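Local coordinates for protein alpha-L-rhamnosidase (Aspergillus terreus, PDB 6GSZ) that probably hydrolyses terminal non-reducing alpha-L-rhamnose residues from alpha-L-rhamnosides, at residues A[9-14]-A[542-547]; A[490-495]-A[548-553]; A[25-30]-A[39-44]; A[4-9]-A[425-430]. All coordinates share one frame; numbering follows the deposited sequence.

Strand 3-9 opens contact 4, and the loop that follows it opens contact 1. Contact 3 closes first, joining 25-30 to 39-44 across a short loop inside the N-terminal immunoglobulin-like domain. It is nested inside the loops of both contact 4 and contact 1. Contact 4 closes at 425-430, in the loop between strands 417-424 and 430-434. Segment 490-495 then opens contact 2. Contact 1 closes at 542-547, and contact 2 closes directly after it at 548-553. Contact 1 therefore crosses contact 4 and also contact 2. Contacts 1 and 4 tie the N-terminal domain to the later part of the chain. Contact 2 pairs two helices there, and E10 reaches R492 between contacts 1 and 2.

Contact 1. Residues A[9-14]-A[542-547]; sequences FEHHRT and FGDKVM
H11 and D544 form a His-carboxylate hydrogen bond in a buried junction between domains. H11 lies in the loop after strand 3-9 of the N-terminal immunoglobulin-like domain. D544 precedes helix 545-562 of the six-hairpin glycosidase domain. H11 NE2 donates to D544 OD2 at 2.7 Å, and the bond is nearly straight at 167°. The carboxylate oxygen sits at the ring edge, close to the imidazole plane. D544 OD2 accepts the N-H through its anti lone pair. The ring and carboxylate planes are turned 36° apart.

D544 has a second role as N-cap of the helix. Its CG lies anti to the backbone N (chi1 -175°), and D544 OD1 takes the N-H of M547 at 3.0 Å. That donor comes from above the carboxylate plane. G543, with positive phi, makes the break between helix 530-542 and this cap. F542 CB and M547 CE lie obliquely to the imidazole, the latter 4.0 Å from H11 NE2.

A type II' turn from F9 to H12 presents H11, closed by a bond from H12 N to F9 O of 2.9 Å. H11 also lines a pocket with E10 and H12 that holds 2-(2-methoxyethoxy)ethanol, probably from the crystallisation liquor.

R24 makes salt bridges to both D544 OD1 and E10 OE1, so it lies between two acids whose D544 OD2 and E10 OE1 are 5.1 Å apart. The helix start, R24 and the imidazole N-H would all be expected to stabilise D544 as an anion. E10 would oppose this, and R24 probably offsets that effect. The D544 carboxylate, in turn, probably makes a proton on H11 NE2 more favourable.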
# COMPACT_ATOMS: atom_id res chain seq x y z
N PHE A 9 -8.83 15.92 -6.09
CA PHE A 9 -9.79 15.32 -6.98
C PHE A 9 -9.79 13.80 -6.80
O PHE A 9 -8.71 13.16 -6.81
CB PHE A 9 -9.43 15.70 -8.40
CG PHE A 9 -9.41 17.20 -8.58
CD1 PHE A 9 -10.59 17.92 -8.71
CD2 PHE A 9 -8.22 17.89 -8.45
CE1 PHE A 9 -10.57 19.30 -8.75
CE2 PHE A 9 -8.20 19.28 -8.54
CZ PHE A 9 -9.37 19.99 -8.66
N GLU A 10 -10.99 13.21 -6.65
CA GLU A 10 -11.11 11.78 -6.32
C GLU A 10 -10.16 11.50 -5.15
O GLU A 10 -10.18 12.20 -4.14
CB GLU A 10 -10.92 10.91 -7.58
CG GLU A 10 -11.98 11.20 -8.63
CD GLU A 10 -13.37 10.65 -8.34
OE1 GLU A 10 -13.42 9.47 -7.90
OE2 GLU A 10 -14.38 11.37 -8.58
N HIS A 11 -9.33 10.45 -5.29
CA HIS A 11 -8.34 10.08 -4.31
C HIS A 11 -6.91 10.33 -4.83
O HIS A 11 -5.92 9.87 -4.22
CB HIS A 11 -8.51 8.64 -3.83
CG HIS A 11 -9.84 8.45 -3.17
ND1 HIS A 11 -10.14 8.92 -1.89
CD2 HIS A 11 -10.97 7.92 -3.67
CE1 HIS A 11 -11.40 8.63 -1.64
NE2 HIS A 11 -11.95 8.07 -2.71
N HIS A 12 -6.82 11.20 -5.84
CA HIS A 12 -5.52 11.54 -6.41
C HIS A 12 -4.80 12.57 -5.54
O HIS A 12 -5.43 13.53 -5.06
CB HIS A 12 -5.72 12.16 -7.78
CG HIS A 12 -6.50 11.35 -8.77
ND1 HIS A 12 -5.99 10.19 -9.35
CD2 HIS A 12 -7.68 11.57 -9.37
CE1 HIS A 12 -6.90 9.74 -10.21
NE2 HIS A 12 -7.96 10.55 -10.22
N ARG A 13 -3.49 12.45 -5.37
CA ARG A 13 -2.72 13.48 -4.68
C ARG A 13 -2.60 14.73 -5.55
O ARG A 13 -2.63 15.87 -5.06
CB ARG A 13 -1.33 12.98 -4.26
CG ARG A 13 -1.32 11.81 -3.30
CD ARG A 13 0.00 11.56 -2.58
NE ARG A 13 0.34 12.69 -1.71
CZ ARG A 13 1.49 12.84 -1.06
NH1 ARG A 13 2.43 11.90 -1.17
NH2 ARG A 13 1.69 13.91 -0.29
N THR A 14 -2.35 14.50 -6.84
CA THR A 14 -2.32 15.48 -7.90
C THR A 14 -3.10 14.90 -9.09
O THR A 14 -3.22 13.69 -9.19
CB THR A 14 -0.89 15.84 -8.35
OG1 THR A 14 -0.30 14.72 -8.99
CG2 THR A 14 -0.01 16.28 -7.21
N PHE A 542 -12.62 5.93 4.60
CA PHE A 542 -12.65 7.10 3.67
C PHE A 542 -14.06 7.56 3.27
O PHE A 542 -14.23 8.63 2.72
CB PHE A 542 -11.76 6.84 2.46
CG PHE A 542 -10.33 6.53 2.81
CD1 PHE A 542 -9.48 7.49 3.32
CD2 PHE A 542 -9.86 5.25 2.67
CE1 PHE A 542 -8.18 7.18 3.67
CE2 PHE A 542 -8.56 4.92 3.04
CZ PHE A 542 -7.72 5.88 3.54
N GLY A 543 -15.07 6.74 3.59
CA GLY A 543 -16.46 7.13 3.40
C GLY A 543 -16.95 7.30 1.98
O GLY A 543 -17.93 8.00 1.73
N ASP A 544 -16.27 6.70 0.99
CA ASP A 544 -16.58 6.94 -0.40
C ASP A 544 -17.69 5.98 -0.88
O ASP A 544 -17.42 4.80 -1.10
CB ASP A 544 -15.31 6.79 -1.22
CG ASP A 544 -15.53 7.14 -2.67
OD1 ASP A 544 -16.65 7.08 -3.15
OD2 ASP A 544 -14.50 7.35 -3.36
N LYS A 545 -18.93 6.49 -1.04
CA LYS A 545 -20.06 5.65 -1.43
C LYS A 545 -19.92 5.14 -2.87
O LYS A 545 -20.44 4.09 -3.20
CB LYS A 545 -21.39 6.40 -1.19
CG LYS A 545 -21.75 6.55 0.28
CD LYS A 545 -23.24 6.64 0.62
CE LYS A 545 -23.42 7.26 1.99
NZ LYS A 545 -22.88 8.63 2.03
N VAL A 546 -19.29 5.94 -3.75
CA VAL A 546 -19.10 5.53 -5.15
C VAL A 546 -18.17 4.31 -5.23
O VAL A 546 -18.46 3.35 -5.94
CB VAL A 546 -18.61 6.70 -6.02
CG1 VAL A 546 -18.23 6.23 -7.43
CG2 VAL A 546 -19.66 7.78 -6.07
N MET A 547 -17.07 4.38 -4.48
CA MET A 547 -16.15 3.28 -4.46
C MET A 547 -16.79 2.04 -3.80
O MET A 547 -16.57 0.90 -4.24
CB MET A 547 -14.85 3.73 -3.80
CG MET A 547 -13.81 2.70 -3.80
SD MET A 547 -12.15 3.38 -3.52
CE MET A 547 -12.34 4.16 -1.92

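Contact 2. Residues A[490-495]-A[548-553]; sequences FLRAWL and LEEQYG
R492 and E550 form a two-bond salt bridge between neighbouring helices. R492 approaches side-on. Its NE donates to E550 OE2 at 2.9 Å, and its NH2 donates to E550 OE1, also at 2.9 Å. Both oxygens are met on their syn side and lie near the guanidinium plane. The two flat groups are turned only 20° apart. R492 is extended from CG to NE. E550 CG stands between its backbone N and carbonyl carbon (chi1 86°), and the chain beyond it runs straight to the arginine. The remaining nitrogen, R492 NH1, bridges to E10 of the N-terminal domain.

The helices are 488-503 and 545-562 of the six-hairpin glycosidase domain, whose family fold is an (alpha/alpha)6 barrel. Their short segments run roughly parallel, at 28°, with axes 11.1 Å apart.

One water bridges the two helices. It donates to R492 O and to E550 OE2, the latter at 2.7 Å. It accepts from Q551 NE2 at 3.0 Å.

Packing comes from L495 and Q551, whose side chains cross at about a right angle. L495 CD1 rests 3.5 Å from Q551 NE2, and Q551 also touches P535 and L538 of helix 530-542.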
# COMPACT_ATOMS: atom_id res chain seq x y z
N PHE A 490 -4.67 3.86 -3.98
CA PHE A 490 -3.87 2.64 -4.12
C PHE A 490 -4.77 1.41 -4.07
O PHE A 490 -4.68 0.51 -4.88
CB PHE A 490 -2.81 2.65 -3.02
CG PHE A 490 -1.92 1.46 -2.93
CD1 PHE A 490 -2.34 0.29 -2.34
CD2 PHE A 490 -0.63 1.48 -3.45
CE1 PHE A 490 -1.52 -0.81 -2.19
CE2 PHE A 490 0.20 0.38 -3.28
CZ PHE A 490 -0.24 -0.78 -2.69
N LEU A 491 -5.64 1.35 -3.06
CA LEU A 491 -6.50 0.16 -2.89
C LEU A 491 -7.67 0.19 -3.87
O LEU A 491 -8.13 -0.88 -4.27
CB LEU A 491 -6.96 0.04 -1.45
CG LEU A 491 -5.87 -0.34 -0.46
CD1 LEU A 491 -6.39 -0.23 0.95
CD2 LEU A 491 -5.30 -1.74 -0.74
N ARG A 492 -8.08 1.39 -4.32
CA ARG A 492 -9.10 1.43 -5.35
C ARG A 492 -8.65 0.63 -6.59
O ARG A 492 -9.43 -0.15 -7.18
CB ARG A 492 -9.45 2.86 -5.74
CG ARG A 492 -10.66 2.98 -6.64
CD ARG A 492 -10.97 4.40 -7.08
NE ARG A 492 -12.32 4.44 -7.63
CZ ARG A 492 -12.98 5.59 -7.84
NH1 ARG A 492 -12.32 6.75 -7.77
NH2 ARG A 492 -14.31 5.56 -8.06
N ALA A 493 -7.42 0.91 -7.02
CA ALA A 493 -6.84 0.27 -8.20
C ALA A 493 -6.71 -1.25 -7.98
O ALA A 493 -7.10 -2.07 -8.85
CB ALA A 493 -5.52 0.93 -8.54
N TRP A 494 -6.16 -1.62 -6.83
CA TRP A 494 -5.97 -3.04 -6.52
C TRP A 494 -7.29 -3.80 -6.58
O TRP A 494 -7.39 -4.93 -7.09
CB TRP A 494 -5.22 -3.20 -5.21
CG TRP A 494 -4.87 -4.61 -4.89
CD1 TRP A 494 -3.89 -5.36 -5.48
CD2 TRP A 494 -5.48 -5.47 -3.93
NE1 TRP A 494 -3.86 -6.62 -4.93
CE2 TRP A 494 -4.85 -6.73 -3.99
CE3 TRP A 494 -6.55 -5.31 -3.03
CZ2 TRP A 494 -5.21 -7.82 -3.19
CZ3 TRP A 494 -6.92 -6.38 -2.26
CH2 TRP A 494 -6.28 -7.62 -2.34
N LEU A 495 -8.34 -3.20 -5.97
CA LEU A 495 -9.62 -3.85 -5.90
C LEU A 495 -10.33 -3.96 -7.26
O LEU A 495 -11.11 -4.90 -7.46
CB LEU A 495 -10.51 -3.18 -4.85
CG LEU A 495 -10.10 -3.49 -3.40
CD1 LEU A 495 -10.74 -2.50 -2.45
CD2 LEU A 495 -10.49 -4.92 -3.03
N LEU A 548 -17.60 2.26 -2.77
CA LEU A 548 -18.29 1.11 -2.14
C LEU A 548 -19.22 0.43 -3.15
O LEU A 548 -19.25 -0.80 -3.28
CB LEU A 548 -19.06 1.56 -0.90
CG LEU A 548 -19.70 0.44 -0.10
CD1 LEU A 548 -18.67 -0.51 0.46
CD2 LEU A 548 -20.54 1.01 1.04
N GLU A 549 -19.96 1.24 -3.93
CA GLU A 549 -20.82 0.68 -4.97
C GLU A 549 -20.00 -0.07 -6.03
O GLU A 549 -20.43 -1.16 -6.43
CB GLU A 549 -21.64 1.78 -5.64
CG GLU A 549 -22.63 1.27 -6.66
CD GLU A 549 -23.82 0.54 -6.09
OE1 GLU A 549 -24.39 1.04 -5.10
OE2 GLU A 549 -24.19 -0.53 -6.66
N GLU A 550 -18.85 0.46 -6.47
CA GLU A 550 -18.08 -0.28 -7.51
C GLU A 550 -17.54 -1.60 -6.96
O GLU A 550 -17.34 -2.55 -7.74
CB GLU A 550 -17.04 0.64 -8.13
CG GLU A 550 -15.73 0.76 -7.44
CD GLU A 550 -14.88 1.94 -7.89
OE1 GLU A 550 -15.49 2.96 -8.36
OE2 GLU A 550 -13.64 1.87 -7.70
N GLN A 551 -17.29 -1.66 -5.65
CA GLN A 551 -16.74 -2.84 -4.99
C GLN A 551 -17.83 -3.84 -4.54
O GLN A 551 -17.52 -4.95 -4.09
CB GLN A 551 -15.82 -2.41 -3.85
CG GLN A 551 -14.57 -1.72 -4.38
CD GLN A 551 -13.82 -0.88 -3.39
OE1 GLN A 551 -14.07 -0.93 -2.18
NE2 GLN A 551 -12.86 -0.10 -3.88
N TYR A 552 -19.09 -3.43 -4.65
CA TYR A 552 -20.17 -4.25 -4.18
C TYR A 552 -20.32 -5.57 -4.91
O TYR A 552 -20.49 -6.62 -4.25
CB TYR A 552 -21.50 -3.49 -4.23
CG TYR A 552 -22.65 -4.24 -3.60
CD1 TYR A 552 -22.73 -4.38 -2.23
CD2 TYR A 552 -23.62 -4.85 -4.37
CE1 TYR A 552 -23.80 -5.02 -1.63
CE2 TYR A 552 -24.70 -5.51 -3.79
CZ TYR A 552 -24.77 -5.62 -2.41
OH TYR A 552 -25.84 -6.25 -1.81
N GLY A 553 -20.19 -5.52 -6.24
CA GLY A 553 -20.43 -6.75 -7.00
C GLY A 553 -19.45 -7.86 -6.65
O GLY A 553 -19.82 -9.03 -6.50
O HOH W 1 -12.27 -0.28 -6.77

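Contact 3. Residues A[25-30]-A[39-44]; sequences VSWRFD and RAYEIE. With CA (calcium ion), chain T.
W27 and Y41 meet in the buried core of the N-terminal immunoglobulin-like domain, where two sheets pack face to face. The pair is T-shaped: the edge of the indole points at the face of the phenol ring. The planes stand at 68°, and the centroids of the six-membered rings are 4.8 Å apart. W27 CH2 hangs over the centre of the Y41 ring, while W27 CZ2 lies 3.5 Å from Y41 CG. W27 CG stands between the backbone N and the carbonyl carbon (chi1 46°), from where the indole reaches Y41 with its CZ2-CH2 edge. The W27 N-H is used by Q38, through its OE1.

I43 completes the apolar patch. Its CD1 lies 4.4 Å from V25 CB and 4.3 Å from W27 CZ3. A40 and E42 point away from strand 25-30.

At the far end of its strand D30 takes no part in this packing. D30 OD1 binds a calcium ion at 2.3 Å, and three waters are also ligands of the metal.

The two strand segments run at 116° to each other. Strand 25-30 pairs antiparallel with strand 3-9, and W27 touches I4 there. Strand 38-46 lies between strands 78-86 and 53-58, with a classic beta bulge at R39 and A40 opposite F85. From strand 78-86, V82 packs on W27 and V80 on I43.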
# COMPACT_ATOMS: atom_id res chain seq x y z
N VAL A 25 -14.58 16.51 -5.82
CA VAL A 25 -13.71 17.48 -5.20
C VAL A 25 -13.81 17.33 -3.69
O VAL A 25 -14.89 17.18 -3.13
CB VAL A 25 -14.06 18.92 -5.65
CG1 VAL A 25 -13.02 19.90 -5.17
CG2 VAL A 25 -14.26 18.99 -7.16
N SER A 26 -12.68 17.48 -3.02
CA SER A 26 -12.58 17.46 -1.55
C SER A 26 -11.64 18.57 -1.08
O SER A 26 -10.69 18.89 -1.78
CB SER A 26 -12.06 16.14 -1.03
OG SER A 26 -12.81 15.04 -1.48
N TRP A 27 -11.89 19.12 0.10
CA TRP A 27 -10.96 20.05 0.68
C TRP A 27 -10.77 19.71 2.14
O TRP A 27 -11.74 19.51 2.87
CB TRP A 27 -11.40 21.50 0.46
CG TRP A 27 -12.85 21.77 0.75
CD1 TRP A 27 -13.41 22.33 1.87
CD2 TRP A 27 -13.91 21.63 -0.20
NE1 TRP A 27 -14.75 22.47 1.67
CE2 TRP A 27 -15.10 22.07 0.43
CE3 TRP A 27 -13.96 21.17 -1.53
CZ2 TRP A 27 -16.31 22.04 -0.23
CZ3 TRP A 27 -15.16 21.14 -2.18
CH2 TRP A 27 -16.34 21.58 -1.53
N ARG A 28 -9.54 19.78 2.60
CA ARG A 28 -9.20 19.62 3.99
C ARG A 28 -9.01 21.00 4.64
O ARG A 28 -8.54 21.93 4.00
CB ARG A 28 -7.96 18.74 3.99
CG ARG A 28 -7.58 18.16 5.33
CD ARG A 28 -6.46 17.17 5.05
NE ARG A 28 -6.98 15.82 4.84
CZ ARG A 28 -6.31 14.83 4.29
NH1 ARG A 28 -6.66 13.59 4.59
NH2 ARG A 28 -5.33 15.07 3.43
N PHE A 29 -9.35 21.11 5.92
CA PHE A 29 -9.26 22.33 6.67
C PHE A 29 -8.05 22.33 7.59
O PHE A 29 -7.59 21.26 8.07
CB PHE A 29 -10.52 22.49 7.52
CG PHE A 29 -11.81 22.59 6.75
CD1 PHE A 29 -12.18 23.77 6.11
CD2 PHE A 29 -12.64 21.49 6.64
CE1 PHE A 29 -13.39 23.86 5.45
CE2 PHE A 29 -13.81 21.57 5.92
CZ PHE A 29 -14.21 22.76 5.35
N ASP A 30 -7.57 23.54 7.89
CA ASP A 30 -6.55 23.77 8.92
C ASP A 30 -7.08 24.91 9.81
O ASP A 30 -7.65 25.85 9.34
CB ASP A 30 -5.19 24.07 8.29
CG ASP A 30 -4.00 24.16 9.22
OD1 ASP A 30 -4.11 23.88 10.44
OD2 ASP A 30 -2.94 24.51 8.69
N ARG A 39 -21.67 25.59 6.08
CA ARG A 39 -23.00 25.68 5.53
C ARG A 39 -23.02 25.78 4.00
O ARG A 39 -24.04 25.44 3.39
CB ARG A 39 -23.80 26.83 6.15
CG ARG A 39 -23.26 28.21 5.84
CD ARG A 39 -24.22 29.29 6.35
NE ARG A 39 -25.61 29.03 5.98
CZ ARG A 39 -26.58 28.60 6.81
NH1 ARG A 39 -26.38 28.43 8.12
NH2 ARG A 39 -27.77 28.32 6.29
N ALA A 40 -21.90 26.22 3.38
CA ALA A 40 -21.91 26.42 1.94
C ALA A 40 -20.47 26.44 1.46
O ALA A 40 -19.54 26.60 2.25
CB ALA A 40 -22.59 27.71 1.55
N TYR A 41 -20.30 26.27 0.16
CA TYR A 41 -18.99 26.39 -0.48
C TYR A 41 -19.17 27.05 -1.85
O TYR A 41 -20.22 27.04 -2.45
CB TYR A 41 -18.28 25.04 -0.58
CG TYR A 41 -18.97 24.00 -1.41
CD1 TYR A 41 -18.82 23.98 -2.79
CD2 TYR A 41 -19.67 22.96 -0.82
CE1 TYR A 41 -19.40 22.99 -3.57
CE2 TYR A 41 -20.23 21.95 -1.58
CZ TYR A 41 -20.05 21.92 -2.96
OH TYR A 41 -20.63 20.90 -3.70
N GLU A 42 -18.03 27.56 -2.33
CA GLU A 42 -17.89 28.05 -3.69
C GLU A 42 -16.68 27.35 -4.32
O GLU A 42 -15.62 27.28 -3.71
CB GLU A 42 -17.74 29.58 -3.73
CG GLU A 42 -19.05 30.28 -3.47
CD GLU A 42 -18.98 31.79 -3.49
OE1 GLU A 42 -17.86 32.32 -3.53
OE2 GLU A 42 -20.06 32.43 -3.37
N ILE A 43 -16.90 26.87 -5.54
CA ILE A 43 -15.81 26.31 -6.37
C ILE A 43 -15.67 27.21 -7.60
O ILE A 43 -16.61 27.39 -8.35
CB ILE A 43 -16.09 24.86 -6.79
CG1 ILE A 43 -16.30 23.94 -5.60
CG2 ILE A 43 -14.93 24.37 -7.66
CD1 ILE A 43 -16.67 22.50 -5.92
N GLU A 44 -14.46 27.75 -7.77
CA GLU A 44 -14.06 28.55 -8.94
C GLU A 44 -13.38 27.62 -9.93
O GLU A 44 -12.40 26.94 -9.58
CB GLU A 44 -13.12 29.67 -8.50
CG GLU A 44 -12.68 30.59 -9.64
CD GLU A 44 -11.52 31.47 -9.18
OE1 GLU A 44 -11.76 32.67 -8.90
OE2 GLU A 44 -10.42 30.91 -8.99
CA CA T . -3.25 22.77 12.31
O HOH W 2 -3.86 21.21 11.31
O HOH W 3 -5.02 23.63 13.43
O HOH W 4 -3.15 20.64 13.77

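Contact 4. Residues A[4-9]-A[425-430]; sequences ISQVAF and DMERTG
Q6 and E427 approach each other from opposite directions, and their polar ends make the whole contact. In the model Q6 OE1 lies 3.2 Å from E427 OE1. The Q6 amide is probably turned over; turned back, it might donate a hydrogen bond to E427. The amide and carboxylate planes are 48° apart. In both residues CG is anti to the backbone N (chi1 177° for Q6). Both chains stay extended beyond CG, and this lets the two ends span backbones whose nearest CA atoms are 11.7 Å apart. This small polar contact, 56 Å² in all, joins the N-terminal immunoglobulin-like domain to the glycosidase part of the chain.

Charge pairing helps to hold the acid. E427 OE1 makes a salt bridge with R28 NH2, which would be expected to stabilise its negative charge.

R428 grips one backbone oxygen side-on. R428 NE and R428 NH1 each donate to G430 O at 2.9 Å. Both bonds are bent, near 138°. The same guanidinium makes a cation-pi contact with Y431.

Q6, A8 and E427 belong to the pocket that holds 2-(2-methoxyethoxy)ethanol, with residues such as S26, P808 and D486, a calcium-binding residue beside E427.

Strand 3-9 pairs antiparallel with strand 25-30, and R28 of that strand touches Q6. The loop 425-430 joins strand 417-424 to strand 430-434. M426 and R428 pack on helix 437-453, while R13 touches E427.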
# COMPACT_ATOMS: atom_id res chain seq x y z
N ILE A 4 -8.36 26.48 4.05
CA ILE A 4 -8.33 25.22 3.28
C ILE A 4 -6.86 24.88 2.98
O ILE A 4 -6.16 25.69 2.38
CB ILE A 4 -9.17 25.31 2.00
CG1 ILE A 4 -10.67 25.36 2.37
CG2 ILE A 4 -8.86 24.15 1.06
CD1 ILE A 4 -11.59 25.68 1.21
N SER A 5 -6.44 23.69 3.42
CA SER A 5 -5.06 23.26 3.30
C SER A 5 -4.79 22.44 2.04
O SER A 5 -3.64 22.34 1.66
CB SER A 5 -4.62 22.47 4.49
OG SER A 5 -5.47 21.38 4.72
N GLN A 6 -5.82 21.81 1.46
CA GLN A 6 -5.61 20.86 0.36
C GLN A 6 -6.92 20.82 -0.40
O GLN A 6 -7.97 20.77 0.23
CB GLN A 6 -5.32 19.43 0.88
CG GLN A 6 -5.16 18.39 -0.24
CD GLN A 6 -5.13 16.92 0.16
OE1 GLN A 6 -4.09 16.26 0.04
NE2 GLN A 6 -6.26 16.38 0.58
N VAL A 7 -6.85 20.89 -1.72
CA VAL A 7 -7.95 20.65 -2.62
C VAL A 7 -7.53 19.49 -3.51
O VAL A 7 -6.44 19.57 -4.14
CB VAL A 7 -8.33 21.88 -3.46
CG1 VAL A 7 -9.42 21.54 -4.44
CG2 VAL A 7 -8.78 23.02 -2.56
N ALA A 8 -8.34 18.41 -3.53
CA ALA A 8 -7.97 17.23 -4.25
C ALA A 8 -9.16 16.65 -5.02
O ALA A 8 -10.34 16.83 -4.66
CB ALA A 8 -7.39 16.24 -3.31
N PHE A 9 -8.83 15.92 -6.09
CA PHE A 9 -9.79 15.32 -6.98
C PHE A 9 -9.79 13.80 -6.80
O PHE A 9 -8.71 13.16 -6.81
CB PHE A 9 -9.43 15.70 -8.40
CG PHE A 9 -9.41 17.20 -8.58
CD1 PHE A 9 -10.59 17.92 -8.71
CD2 PHE A 9 -8.22 17.89 -8.45
CE1 PHE A 9 -10.57 19.30 -8.75
CE2 PHE A 9 -8.20 19.28 -8.54
CZ PHE A 9 -9.37 19.99 -8.66
N ASP A 425 3.96 6.33 -3.25
CA ASP A 425 4.19 7.59 -2.53
C ASP A 425 2.88 8.20 -2.02
O ASP A 425 2.44 9.22 -2.47
CB ASP A 425 4.98 8.57 -3.40
CG ASP A 425 5.54 9.79 -2.68
OD1 ASP A 425 5.53 9.81 -1.44
OD2 ASP A 425 5.91 10.73 -3.39
N MET A 426 2.27 7.48 -1.08
CA MET A 426 1.02 7.87 -0.46
C MET A 426 1.27 9.01 0.53
O MET A 426 2.32 9.13 1.12
CB MET A 426 0.43 6.66 0.27
CG MET A 426 0.03 5.50 -0.67
SD MET A 426 -0.39 4.02 0.25
CE MET A 426 1.17 3.65 1.03
N GLU A 427 0.21 9.79 0.79
CA GLU A 427 0.29 10.86 1.78
C GLU A 427 0.27 10.24 3.19
O GLU A 427 -0.64 9.47 3.50
CB GLU A 427 -0.87 11.82 1.61
CG GLU A 427 -0.79 13.00 2.54
CD GLU A 427 -1.87 14.06 2.32
OE1 GLU A 427 -2.95 13.73 1.72
OE2 GLU A 427 -1.63 15.22 2.72
N ARG A 428 1.28 10.55 3.99
CA ARG A 428 1.32 10.13 5.38
C ARG A 428 0.21 10.82 6.18
O ARG A 428 0.04 12.05 6.08
CB ARG A 428 2.68 10.47 6.00
CG ARG A 428 2.87 9.97 7.42
CD ARG A 428 3.00 8.46 7.53
NE ARG A 428 3.05 8.08 8.94
CZ ARG A 428 4.10 8.18 9.73
NH1 ARG A 428 4.00 7.86 11.03
NH2 ARG A 428 5.27 8.55 9.19
N THR A 429 -0.52 10.01 6.96
CA THR A 429 -1.65 10.52 7.73
C THR A 429 -1.58 10.17 9.22
O THR A 429 -2.22 10.91 10.01
CB THR A 429 -2.99 10.03 7.16
OG1 THR A 429 -3.00 8.60 7.04
CG2 THR A 429 -3.30 10.65 5.81
N GLY A 430 -0.97 9.08 9.64
CA GLY A 430 -1.13 8.60 11.01
C GLY A 430 0.17 8.42 11.74
O GLY A 430 1.14 7.89 11.16